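Local coordinates for protein 3,4-dihydroxy-2-butanone 4-phosphate synthase (PDB 6MNZ) that probably converts D-ribulose 5-phosphate into formate and 3,4-dihydroxy-2-butanone 4-phosphate, a step of riboflavin biosynthesis, and carries a GTP cyclohydrolase II-like C-terminal section, at residues G254-P257 / V258-L261; T213-E217 / Y218-E222; L264-A267 / D268-A272; L195-Y198 / R199-E203. All coordinates share one frame; numbering follows the deposited sequence.

Contact 1 (G254-P257 / V258-L261); sequences GFSP and VRDL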
loop_
_atom_site.group_PDB
_atom_site.type_symbol
_atom_site.label_atom_id
_atom_site.label_comp_id
_atom_site.label_asym_id
_atom_site.label_seq_id
_atom_site.Cartn_x
_atom_site.Cartn_y
_atom_site.Cartn_z
ATOM N N GLY A 254 0.102 12.412 14.918
ATOM C CA GLY A 254 0.461 11.619 13.746
ATOM C C GLY A 254 1.688 10.760 14.009
ATOM O O GLY A 254 2.669 11.230 14.590
ATOM N N PHE A 255 1.639 9.517 13.529
ATOM C CA PHE A 255 2.705 8.558 13.790
ATOM C C PHE A 255 4.041 9.072 13.260
ATOM O O PHE A 255 4.101 9.863 12.316
ATOM C CB PHE A 255 2.370 7.216 13.135
ATOM C CG PHE A 255 3.313 6.108 13.501
ATOM C CD1 PHE A 255 3.922 5.351 12.513
ATOM C CD2 PHE A 255 3.423 5.689 14.814
ATOM C CE1 PHE A 255 4.716 4.271 12.840
ATOM C CE2 PHE A 255 4.246 4.635 15.151
ATOM C CZ PHE A 255 4.922 3.947 14.164
ATOM N N SER A 256 5.123 8.642 13.909
ATOM C CA SER A 256 6.474 9.006 13.490
ATOM C C SER A 256 7.489 8.143 14.233
ATOM O O SER A 256 7.097 7.316 15.065
ATOM C CB SER A 256 6.723 10.494 13.735
ATOM O OG SER A 256 7.434 10.698 14.942
ATOM N N PRO A 257 8.785 8.241 13.912
ATOM C CA PRO A 257 9.749 7.284 14.487
ATOM C C PRO A 257 9.885 7.353 16.004
ATOM O O PRO A 257 10.687 6.591 16.559
ATOM C CB PRO A 257 11.080 7.650 13.806
ATOM C CG PRO A 257 10.820 8.862 12.968
ATOM C CD PRO A 257 9.346 8.965 12.758
ATOM N N VAL A 258 9.248 8.314 16.674
ATOM C CA VAL A 258 9.593 8.621 18.059
ATOM C C VAL A 258 8.628 7.917 19.004
ATOM O O VAL A 258 8.486 8.315 20.167
ATOM C CB VAL A 258 9.598 10.139 18.323
ATOM C CG1 VAL A 258 10.608 10.824 17.423
ATOM C CG2 VAL A 258 8.206 10.733 18.135
ATOM N N ARG A 259 8.063 6.794 18.562
ATOM C CA ARG A 259 7.249 5.967 19.443
ATOM C C ARG A 259 8.002 4.752 19.958
ATOM O O ARG A 259 7.829 4.362 21.116
ATOM C CB ARG A 259 5.992 5.482 18.707
ATOM C CG ARG A 259 5.326 6.519 17.845
ATOM C CD ARG A 259 4.963 7.733 18.659
ATOM N NE ARG A 259 4.127 8.641 17.890
ATOM C CZ ARG A 259 4.584 9.427 16.923
ATOM N NH1 ARG A 259 5.854 9.346 16.550
ATOM N NH2 ARG A 259 3.756 10.235 16.277
ATOM N N ASP A 260 8.627 4.005 19.053
ATOM C CA ASP A 260 9.306 2.783 19.459
ATOM C C ASP A 260 10.640 3.067 20.140
ATOM O O ASP A 260 11.048 2.316 21.033
ATOM C CB ASP A 260 9.470 1.874 18.246
ATOM C CG ASP A 260 8.132 1.478 17.638
ATOM O OD1 ASP A 260 7.663 2.212 16.742
ATOM O OD2 ASP A 260 7.407 0.705 18.305
ATOM N N LEU A 261 11.365 4.097 19.696
ATOM C CA LEU A 261 12.738 4.314 20.146
ATOM C C LEU A 261 12.846 5.410 21.202
ATOM O O LEU A 261 13.168 5.127 22.360
ATOM C CB LEU A 261 13.634 4.658 18.949
ATOM C CG LEU A 261 14.296 3.468 18.256
ATOM C CD1 LEU A 261 13.242 2.547 17.664
ATOM C CD2 LEU A 261 15.270 3.931 17.181
#
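R259 folds back along the chain to bond with the hydroxyl of S256, three residues earlier. The hydrogen bond from R259 NH1 to S256 OG measures 2.6 Å with an N-H...O angle of 153°, and OG lies at the edge of the guanidinium, in its plane. A bend at chi2 (-57°) turns the arginine chain back on itself, and as modelled one face of the guanidinium lies over S256 N and F255 CA. The exact placing of this head group is doubtful, because its other end is modelled too close to G254 O. The aliphatic stem is used as well: R259 CG approaches F255 CE2 at 3.5 Å and meets the phenyl ring obliquely, with the ring and guanidinium planes 49° apart. S256 OG also takes a weak hydrogen bond from V258 N at 3.5 Å. Farther out, D260 OD1 lies 4.1 Å from F255 CZ, at the edge of the ring and near its plane, with the carboxylate turned almost perpendicular to the ring.

Behind these contacts stands the backbone, which reverses between S256 and R259 with P257 as the first of the two corner residues. In the next shell, R259 NE is hydrogen-bonded to H253 NE2, and F255 packs on L298. Across the dimer interface, D260 packs against W292 of the second subunit, and its OD2 makes a weak hydrogen bond to N265 ND2 of that subunit. The whole is a type I beta turn with an arginine folded back over it, set in the loop between strand 248-253 of the GTP cyclohydrolase II-like sheet and helix 266-269.

Contact 2 (T213-E217 / Y218-E222); sequences TIQTE and YGSFE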
loop_
_atom_site.group_PDB
_atom_site.type_symbol
_atom_site.label_atom_id
_atom_site.label_comp_id
_atom_site.label_asym_id
_atom_site.label_seq_id
_atom_site.Cartn_x
_atom_site.Cartn_y
_atom_site.Cartn_z
ATOM N N THR A 213 -15.319 1.607 25.518
ATOM C CA THR A 213 -14.451 1.785 26.672
ATOM C C THR A 213 -13.315 0.777 26.608
ATOM O O THR A 213 -13.551 -0.416 26.387
ATOM C CB THR A 213 -15.219 1.622 27.986
ATOM O OG1 THR A 213 -16.214 2.647 28.091
ATOM C CG2 THR A 213 -14.267 1.721 29.169
ATOM N N ILE A 214 -12.098 1.247 26.868
ATOM C CA ILE A 214 -10.898 0.428 26.768
ATOM C C ILE A 214 -10.144 0.516 28.085
ATOM O O ILE A 214 -10.102 1.571 28.726
ATOM C CB ILE A 214 -9.997 0.877 25.599
ATOM C CG1 ILE A 214 -9.804 2.393 25.637
ATOM C CG2 ILE A 214 -10.598 0.448 24.273
ATOM C CD1 ILE A 214 -8.584 2.868 24.893
ATOM N N GLN A 215 -9.415 -0.548 28.399
ATOM C CA GLN A 215 -8.645 -0.638 29.632
ATOM C C GLN A 215 -7.165 -0.637 29.277
ATOM O O GLN A 215 -6.714 -1.477 28.491
ATOM C CB GLN A 215 -9.014 -1.894 30.421
ATOM C CG GLN A 215 -10.498 -2.021 30.708
ATOM C CD GLN A 215 -11.045 -0.824 31.464
ATOM O OE1 GLN A 215 -10.305 -0.119 32.149
ATOM N NE2 GLN A 215 -12.352 -0.613 31.371
ATOM N N THR A 216 -6.444 0.367 29.768
ATOM C CA THR A 216 -5.065 0.609 29.380
ATOM C C THR A 216 -4.178 0.637 30.618
ATOM O O THR A 216 -4.638 0.911 31.729
ATOM C CB THR A 216 -4.935 1.930 28.614
ATOM O OG1 THR A 216 -5.987 2.029 27.646
ATOM C CG2 THR A 216 -3.602 2.009 27.912
ATOM N N GLU A 217 -2.870 0.516 30.383
ATOM C CA GLU A 217 -1.902 0.676 31.460
ATOM C C GLU A 217 -1.868 2.095 32.012
ATOM O O GLU A 217 -1.355 2.299 33.118
ATOM C CB GLU A 217 -0.508 0.279 30.970
ATOM C CG GLU A 217 -0.453 -1.095 30.321
ATOM C CD GLU A 217 0.874 -1.802 30.538
ATOM O OE1 GLU A 217 1.694 -1.316 31.345
ATOM O OE2 GLU A 217 1.106 -2.837 29.882
ATOM N N TYR A 218 -2.296 3.089 31.230
ATOM C CA TYR A 218 -2.495 4.424 31.779
ATOM C C TYR A 218 -3.825 4.548 32.508
ATOM O O TYR A 218 -3.963 5.397 33.395
ATOM C CB TYR A 218 -2.421 5.474 30.669
ATOM C CG TYR A 218 -1.350 5.211 29.637
ATOM C CD1 TYR A 218 -1.681 4.733 28.378
ATOM C CD2 TYR A 218 -0.036 5.602 29.859
ATOM C CE1 TYR A 218 -0.713 4.510 27.421
ATOM C CE2 TYR A 218 0.942 5.392 28.904
ATOM C CZ TYR A 218 0.592 4.868 27.676
ATOM O OH TYR A 218 1.558 4.602 26.735
ATOM N N GLY A 219 -4.815 3.768 32.116
ATOM C CA GLY A 219 -6.112 3.810 32.758
ATOM C C GLY A 219 -7.198 3.392 31.781
ATOM O O GLY A 219 -6.941 2.651 30.833
ATOM N N SER A 220 -8.402 3.896 32.031
ATOM C CA SER A 220 -9.558 3.628 31.189
ATOM C C SER A 220 -9.833 4.828 30.295
ATOM O O SER A 220 -9.834 5.972 30.757
ATOM C CB SER A 220 -10.790 3.318 32.041
ATOM O OG SER A 220 -10.553 2.210 32.893
ATOM N N PHE A 221 -10.102 4.557 29.022
ATOM C CA PHE A 221 -10.418 5.591 28.051
ATOM C C PHE A 221 -11.754 5.281 27.391
ATOM O O PHE A 221 -12.164 4.122 27.290
ATOM C CB PHE A 221 -9.322 5.711 26.985
ATOM C CG PHE A 221 -8.093 6.428 27.461
ATOM C CD1 PHE A 221 -6.952 5.720 27.797
ATOM C CD2 PHE A 221 -8.065 7.809 27.532
ATOM C CE1 PHE A 221 -5.788 6.379 28.137
ATOM C CE2 PHE A 221 -6.914 8.473 27.909
ATOM C CZ PHE A 221 -5.769 7.758 28.196
ATOM N N GLU A 222 -12.370 6.319 26.832
ATOM C CA GLU A 222 -13.474 6.164 25.894
ATOM C C GLU A 222 -12.952 6.278 24.467
ATOM O O GLU A 222 -12.244 7.233 24.133
ATOM C CB GLU A 222 -14.554 7.217 26.147
ATOM C CG GLU A 222 -15.084 7.235 27.568
ATOM C CD GLU A 222 -15.854 5.976 27.920
ATOM O OE1 GLU A 222 -16.239 5.233 26.992
ATOM O OE2 GLU A 222 -16.126 5.762 29.119
#
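I214 and F221 meet because the isoleucine sets CG1 between its backbone N and carbonyl carbon (chi1 48°), which carries I214 CD1 to 3.6 Å from F221 CB. On the other face of the strands, Q215 curls at chi2 (-57°) until its amide oxygen reaches S220, and the carboxylate of E222 comes to T213. The segments form the end of a beta hairpin, with the antiparallel strands 206-215 and 220-228 joined by the turn T216-G219, with E217 and Y218 at its tip.

I214 and F221 are the hydrogen-bonded pair, I214 N giving to F221 O at 2.9 Å and F221 N to I214 O at 3.0 Å. Non-hydrogen-bonded pairs flank them, and there side chains make the links: T213 OG1 donates to E222 OE1 at 2.8 Å, meeting the syn side of the carboxylate but out of its plane, and S220 OG donates to Q215 OE1, a pair modelled too short for its length to be trusted. Nearer the turn, T216 N bonds to G219 O at 2.6 Å, answered by a weak bond from G219 N to T216 O. G219 adopts backbone angles open to glycine almost alone.

I214 and F221 both pack on L238 of strand 235-239, and L261 of the second subunit lies against I214, T216 and Y218. T216 turns its two branches to different rings: CG2 approaches Y218 CD1 obliquely at 3.4 Å, while OG1 lies 3.8 Å from F221 CD1, at the edge of that ring and in its plane.

Contact 3 (L264-A267 / D268-A272); sequences LNKA and DGEPA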
loop_
_atom_site.group_PDB
_atom_site.type_symbol
_atom_site.label_atom_id
_atom_site.label_comp_id
_atom_site.label_asym_id
_atom_site.label_seq_id
_atom_site.Cartn_x
_atom_site.Cartn_y
_atom_site.Cartn_z
ATOM N N LEU A 264 7.483 10.004 22.899
ATOM C CA LEU A 264 6.560 11.133 22.926
ATOM C C LEU A 264 5.115 10.705 23.137
ATOM O O LEU A 264 4.436 11.243 24.016
ATOM C CB LEU A 264 6.682 11.936 21.619
ATOM C CG LEU A 264 6.566 13.463 21.708
ATOM C CD1 LEU A 264 7.608 14.061 22.644
ATOM C CD2 LEU A 264 6.690 14.081 20.316
ATOM N N ASN A 265 4.611 9.768 22.329
ATOM C CA ASN A 265 3.209 9.372 22.443
ATOM C C ASN A 265 2.900 8.808 23.825
ATOM O O ASN A 265 1.802 9.023 24.353
ATOM C CB ASN A 265 2.863 8.344 21.366
ATOM C CG ASN A 265 1.396 7.959 21.380
ATOM O OD1 ASN A 265 0.529 8.785 21.667
ATOM N ND2 ASN A 265 1.107 6.710 21.033
ATOM N N LYS A 266 3.776 7.946 24.345
ATOM C CA LYS A 266 3.602 7.454 25.709
ATOM C C LYS A 266 3.605 8.604 26.707
ATOM O O LYS A 266 2.606 8.841 27.395
ATOM C CB LYS A 266 4.697 6.446 26.052
ATOM C CG LYS A 266 4.371 5.589 27.266
ATOM C CD LYS A 266 5.141 6.027 28.502
ATOM C CE LYS A 266 4.628 5.305 29.742
ATOM N NZ LYS A 266 5.476 5.551 30.941
ATOM N N ALA A 267 4.617 9.467 26.620
ATOM C CA ALA A 267 4.684 10.666 27.447
ATOM C C ALA A 267 3.552 11.632 27.119
ATOM O O ALA A 267 3.545 12.768 27.602
ATOM C CB ALA A 267 6.035 11.363 27.265
ATOM N N ASP A 268 2.698 11.253 26.170
ATOM C CA ASP A 268 1.397 11.888 25.998
ATOM C C ASP A 268 0.248 11.063 26.554
ATOM O O ASP A 268 -0.693 11.637 27.113
ATOM C CB ASP A 268 1.141 12.160 24.512
ATOM C CG ASP A 268 -0.242 12.720 24.251
ATOM O OD1 ASP A 268 -0.658 12.725 23.074
ATOM O OD2 ASP A 268 -0.835 13.309 25.178
ATOM N N GLY A 269 0.364 9.734 26.541
ATOM C CA GLY A 269 -0.617 8.908 27.219
ATOM C C GLY A 269 -0.702 9.177 28.708
ATOM O O GLY A 269 -1.784 9.087 29.295
ATOM N N GLU A 270 0.411 9.554 29.332
ATOM C CA GLU A 270 0.402 9.726 30.780
ATOM C C GLU A 270 -0.210 11.075 31.148
ATOM O O GLU A 270 -1.116 11.126 31.986
ATOM C CB GLU A 270 1.809 9.597 31.370
ATOM C CG GLU A 270 2.733 8.638 30.636
ATOM C CD GLU A 270 4.109 8.572 31.270
ATOM O OE1 GLU A 270 4.191 8.655 32.514
ATOM O OE2 GLU A 270 5.110 8.603 30.522
ATOM N N PRO A 271 0.166 12.171 30.475
ATOM C CA PRO A 271 -0.455 13.460 30.806
ATOM C C PRO A 271 -1.951 13.520 30.529
ATOM O O PRO A 271 -2.528 14.603 30.609
ATOM C CB PRO A 271 0.308 14.452 29.913
ATOM C CG PRO A 271 1.642 13.824 29.719
ATOM C CD PRO A 271 1.361 12.344 29.628
ATOM N N ALA A 272 -2.533 12.461 29.981
ATOM C CA ALA A 272 -3.983 12.307 29.944
ATOM C C ALA A 272 -4.567 11.724 31.230
ATOM O O ALA A 272 -5.420 10.834 31.116
ATOM C CB ALA A 272 -4.385 11.459 28.740
#
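Residues K266 to G269 form little more than one helical turn, and N265 and K266 supply the carbonyls that tie it to the residues that follow. G269 N donates to N265 O at 2.7 Å, and E270 N to K266 O at 3.0 Å. Both bonds span four residues, as in an alpha helix. P271 has no N-H to give to A267 O; its ring carbon CD lies beside that oxygen.

This short helix 266-269 belongs to the GTP cyclohydrolase II-like part of the chain. On the exposed side, K266 and E270 form an i to i+4 salt bridge, K266 NZ to E270 OE2 at 3.1 Å, weak as a hydrogen bond. The lysine sends CG anti to its backbone N (chi1 -163°) and then bends at chi2, turning its stem along the glutamate, whose OE2 lies 3.3 Å from K266 CD. D268 is buried, its side chain packed on R251, L290 and L345. P271 also touches L345, while K266 packs on K263 of the second subunit.

Contact 4 (L195-Y198 / R199-E203); sequences LIHY and RMTNE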
loop_
_atom_site.group_PDB
_atom_site.type_symbol
_atom_site.label_atom_id
_atom_site.label_comp_id
_atom_site.label_asym_id
_atom_site.label_seq_id
_atom_site.Cartn_x
_atom_site.Cartn_y
_atom_site.Cartn_z
ATOM N N LEU A 195 -7.668 26.256 0.149
ATOM C CA LEU A 195 -8.924 25.563 -0.114
ATOM C C LEU A 195 -9.148 24.413 0.860
ATOM O O LEU A 195 -10.289 24.149 1.256
ATOM C CB LEU A 195 -8.950 25.052 -1.555
ATOM C CG LEU A 195 -10.297 24.511 -2.038
ATOM C CD1 LEU A 195 -11.358 25.604 -2.035
ATOM C CD2 LEU A 195 -10.159 23.899 -3.426
ATOM N N ILE A 196 -8.088 23.673 1.203
ATOM C CA ILE A 196 -8.186 22.681 2.272
ATOM C C ILE A 196 -8.828 23.307 3.503
ATOM O O ILE A 196 -9.814 22.797 4.049
ATOM C CB ILE A 196 -6.801 22.102 2.607
ATOM C CG1 ILE A 196 -6.301 21.227 1.462
ATOM C CG2 ILE A 196 -6.868 21.286 3.892
ATOM C CD1 ILE A 196 -4.854 20.827 1.569
ATOM N N HIS A 197 -8.240 24.402 3.985
ATOM C CA HIS A 197 -8.697 24.997 5.234
ATOM C C HIS A 197 -10.116 25.531 5.112
ATOM O O HIS A 197 -10.916 25.372 6.039
ATOM C CB HIS A 197 -7.741 26.114 5.651
ATOM C CG HIS A 197 -8.060 26.716 6.982
ATOM N ND1 HIS A 197 -8.006 25.998 8.157
ATOM C CD2 HIS A 197 -8.419 27.975 7.326
ATOM C CE1 HIS A 197 -8.351 26.780 9.164
ATOM N NE2 HIS A 197 -8.570 27.994 8.691
ATOM N N TYR A 198 -10.490 26.033 3.934
ATOM C CA TYR A 198 -11.865 26.471 3.727
ATOM C C TYR A 198 -12.836 25.310 3.904
ATOM O O TYR A 198 -13.813 25.412 4.655
ATOM C CB TYR A 198 -12.013 27.090 2.337
ATOM C CG TYR A 198 -13.405 27.600 2.051
ATOM C CD1 TYR A 198 -13.746 28.921 2.300
ATOM C CD2 TYR A 198 -14.361 26.777 1.475
ATOM C CE1 TYR A 198 -15.030 29.378 2.091
ATOM C CE2 TYR A 198 -15.647 27.224 1.257
ATOM C CZ TYR A 198 -15.980 28.521 1.580
ATOM O OH TYR A 198 -17.265 28.969 1.390
ATOM N N ARG A 199 -12.588 24.200 3.206
ATOM C CA ARG A 199 -13.470 23.043 3.311
ATOM C C ARG A 199 -13.574 22.559 4.751
ATOM O O ARG A 199 -14.641 22.112 5.187
ATOM C CB ARG A 199 -12.964 21.917 2.408
ATOM C CG ARG A 199 -13.086 22.205 0.920
ATOM C CD ARG A 199 -13.066 20.924 0.099
ATOM N NE ARG A 199 -14.153 20.020 0.467
ATOM C CZ ARG A 199 -14.330 18.808 -0.047
ATOM N NH1 ARG A 199 -13.468 18.326 -0.933
ATOM N NH2 ARG A 199 -15.295 18.027 0.423
ATOM N N MET A 200 -12.457 22.568 5.480
ATOM C CA MET A 200 -12.479 22.134 6.870
ATOM C C MET A 200 -13.259 23.091 7.760
ATOM O O MET A 200 -13.760 22.671 8.808
ATOM C CB MET A 200 -11.051 21.984 7.395
ATOM C CG MET A 200 -10.242 20.905 6.695
ATOM S SD MET A 200 -10.966 19.258 6.825
ATOM C CE MET A 200 -9.492 18.237 6.848
ATOM N N THR A 201 -13.425 24.347 7.345
ATOM C CA THR A 201 -14.075 25.337 8.193
ATOM C C THR A 201 -15.562 25.475 7.902
ATOM O O THR A 201 -16.307 25.960 8.761
ATOM C CB THR A 201 -13.407 26.707 8.026
ATOM O OG1 THR A 201 -13.556 27.155 6.673
ATOM C CG2 THR A 201 -11.928 26.632 8.377
ATOM N N ASN A 202 -15.995 25.142 6.684
ATOM C CA ASN A 202 -17.361 25.403 6.246
ATOM C C ASN A 202 -18.093 24.123 5.857
ATOM O O ASN A 202 -19.149 24.186 5.219
ATOM C CB ASN A 202 -17.362 26.388 5.076
ATOM C CG ASN A 202 -16.730 27.717 5.438
ATOM O OD1 ASN A 202 -15.580 27.985 5.088
ATOM N ND2 ASN A 202 -17.507 28.585 6.076
ATOM N N GLU A 203 -17.563 22.963 6.240
ATOM C CA GLU A 203 -18.201 21.683 5.965
ATOM C C GLU A 203 -17.993 20.754 7.151
ATOM O O GLU A 203 -16.899 20.696 7.720
ATOM C CB GLU A 203 -17.635 21.035 4.693
ATOM C CG GLU A 203 -17.663 21.924 3.453
ATOM C CD GLU A 203 -16.957 21.289 2.261
ATOM O OE1 GLU A 203 -16.487 20.138 2.390
ATOM O OE2 GLU A 203 -16.802 21.968 1.223
#
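The last two turns of helix 192-202 are held by alpha-helical bonds and by side chains four residues apart. R199 N donates to L195 O at 3.0 Å, and M200 N to I196 O. Toward the C terminus, Y198 O receives two amides: N202 N at 3.0 Å, and T201 N at 2.9 Å, from well above the carbonyl plane.

The methyl of T201 lies over the face of the H197 imidazole in a CH-pi contact, CG2 3.7 Å from the ring centroid, although its fine geometry is doubtful because CG2 is modelled too close to H197 O. The end of the N202 side chain lies over one face of the Y198 ring, the planes 35° apart; which amide atom is nearer the ring is uncertain.

R199 bends at chi3 (59°) and grips E203 side-on, NE at 3.0 Å and NH2 at 3.1 Å from E203 OE1, the oxygen lying in the guanidinium plane. Its remaining nitrogen, NH1, forms a salt bridge with D149 of helix 143-153, so the guanidinium is held by two acidic partners and its rotation is probably fixed.

I196 touches A141, a predicted D-ribulose 5-phosphate-binding residue, and with M200 it packs against helix 320-336. L195 and Y198 rest on helix 6-15, while L195 and E203 reach L153 of helix 143-153.

From the N terminus, contact 4 comes first, on helix 192-202, which leads directly into strand 206-215. Contact 2 then closes the hairpin between that strand and strand 220-228. Contact 1 follows as the turn after strand 248-253, and contact 3 is the short helix a few residues farther on. All four lie in series, none nested or crossing. Contact 3 is the hub of the C-terminal group: V258 of contact 1 packs on L264, while Y218 of contact 2 lies against K266 and G269, and F221 against A272. Contacts 1, 2 and 3 all touch the second subunit. Contact 4 stands apart, its centre about 29 Å from that of contact 1, among helices of both sections.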